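Local coordinates for protein SalCYP truncation (Salinispora tropica, PDB 7ABB) that is a mainly helical heme protein of the cytochrome P450 family, with heme c bound in its interior, at residues 11-14 with 15-19. Numbering follows the deposited sequence.
Sequences VEFD and FFAAP
Asp14 OD1 accepts the backbone N-H of Phe16 at 2.8 Å, in a bond that is close to straight (160° at the hydrogen) but arrives from above the carboxylate plane. With CG anti to the backbone N (chi1 179°), the carboxylate swings forward over the start of the turn, and this pairing of an aspartate oxygen with the N-H two residues on gives an Asx turn. The main chain folds with it: Ala17 N reaches back to Asp14 O over 3.1 Å, a more bent bond that closes a type I beta turn from Asp14 to Ala17. Asp14 OD1 also lies at the edge of the Phe16 ring, near its plane and 3.3 Å from CD2, while the carboxylate and ring planes stand 79° apart. Phe15 CE1 lies over one face of the Phe16 ring, offset toward its rim. The Phe13 ring reaches the turn from the preceding residues, its CE1 3.8 Å from Ala17 CB; Tyr22 and Phe35 pack against that ring edge-to-face. The turn leads into helix 19-29, with Ala18 at the N-cap position. Arg39 forms a long, weak ion pair with Asp14 OD2, so the two carboxylate oxygens face different partners, and the negative charge is probably eased mainly by the turn N-H, with at most a small share from the distant guanidinium group.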
loop_
_atom_site.group_PDB
_atom_site.type_symbol
_atom_site.label_atom_id
_atom_site.label_comp_id
_atom_site.label_asym_id
_atom_site.label_seq_id
_atom_site.Cartn_x
_atom_site.Cartn_y
_atom_site.Cartn_z
ATOM N N VAL A 11 23.472 14.933 5.002
ATOM C CA VAL A 11 22.490 16.001 4.908
ATOM C C VAL A 11 21.483 15.844 6.035
ATOM O O VAL A 11 21.228 14.738 6.522
ATOM C CB VAL A 11 21.786 16.016 3.538
ATOM C CG1 VAL A 11 22.748 16.487 2.464
ATOM C CG2 VAL A 11 21.233 14.647 3.199
ATOM N N GLU A 12 20.911 16.971 6.459
ATOM C CA GLU A 12 19.885 16.959 7.499
ATOM C C GLU A 12 18.555 16.679 6.813
ATOM O O GLU A 12 17.790 17.581 6.491
ATOM C CB GLU A 12 19.873 18.282 8.256
ATOM C CG GLU A 12 19.049 18.281 9.546
ATOM C CD GLU A 12 19.717 17.522 10.682
ATOM O OE1 GLU A 12 20.936 17.266 10.597
ATOM O OE2 GLU A 12 19.018 17.183 11.662
ATOM N N PHE A 13 18.290 15.397 6.573
ATOM C CA PHE A 13 17.131 14.955 5.801
ATOM C C PHE A 13 16.117 14.260 6.695
ATOM O O PHE A 13 16.458 13.320 7.419
ATOM C CB PHE A 13 17.556 14.006 4.679
ATOM C CG PHE A 13 16.405 13.418 3.896
ATOM C CD1 PHE A 13 15.712 14.180 2.983
ATOM C CD2 PHE A 13 16.041 12.088 4.063
ATOM C CE1 PHE A 13 14.673 13.640 2.259
ATOM C CE2 PHE A 13 15.018 11.531 3.322
ATOM C CZ PHE A 13 14.318 12.317 2.429
ATOM N N ASP A 14 14.865 14.702 6.604
ATOM C CA ASP A 14 13.752 14.136 7.354
ATOM C C ASP A 14 13.081 13.060 6.505
ATOM O O ASP A 14 12.624 13.344 5.396
ATOM C CB ASP A 14 12.772 15.260 7.698
ATOM C CG ASP A 14 11.539 14.786 8.464
ATOM O OD1 ASP A 14 11.242 13.576 8.505
ATOM O OD2 ASP A 14 10.852 15.664 9.025
ATOM N N PHE A 15 13.023 11.825 7.012
ATOM C CA PHE A 15 12.485 10.759 6.170
ATOM C C PHE A 15 10.973 10.859 5.970
ATOM O O PHE A 15 10.431 10.115 5.145
ATOM C CB PHE A 15 12.849 9.377 6.718
ATOM C CG PHE A 15 12.394 9.129 8.127
ATOM C CD1 PHE A 15 11.053 9.004 8.427
ATOM C CD2 PHE A 15 13.317 8.987 9.145
ATOM C CE1 PHE A 15 10.633 8.771 9.722
ATOM C CE2 PHE A 15 12.901 8.749 10.443
ATOM C CZ PHE A 15 11.558 8.642 10.728
ATOM N N PHE A 16 10.287 11.738 6.685
ATOM C CA PHE A 16 8.868 12.009 6.396
ATOM C C PHE A 16 8.662 12.821 5.133
ATOM O O PHE A 16 7.545 13.243 4.826
ATOM C CB PHE A 16 8.238 12.735 7.583
ATOM C CG PHE A 16 8.000 11.852 8.767
ATOM C CD1 PHE A 16 7.073 10.827 8.702
ATOM C CD2 PHE A 16 8.697 12.046 9.952
ATOM C CE1 PHE A 16 6.844 10.003 9.794
ATOM C CE2 PHE A 16 8.472 11.224 11.050
ATOM C CZ PHE A 16 7.544 10.204 10.969
ATOM N N ALA A 17 9.700 13.086 4.353
ATOM C CA ALA A 17 9.563 13.974 3.216
ATOM C C ALA A 17 8.758 13.309 2.097
ATOM O O ALA A 17 8.631 12.086 2.023
ATOM C CB ALA A 17 10.940 14.391 2.714
ATOM N N ALA A 18 8.202 14.144 1.219
ATOM C CA ALA A 18 7.431 13.639 0.094
ATOM C C ALA A 18 8.345 12.946 -0.917
ATOM O O ALA A 18 9.553 13.192 -0.937
ATOM C CB ALA A 18 6.684 14.786 -0.587
ATOM N N PRO A 19 7.779 12.112 -1.803
ATOM C CA PRO A 19 8.604 11.499 -2.862
ATOM C C PRO A 19 9.451 12.495 -3.635
ATOM O O PRO A 19 10.635 12.230 -3.891
ATOM C CB PRO A 19 7.569 10.831 -3.764
ATOM C CG PRO A 19 6.455 10.452 -2.808
ATOM C CD PRO A 19 6.409 11.566 -1.785
#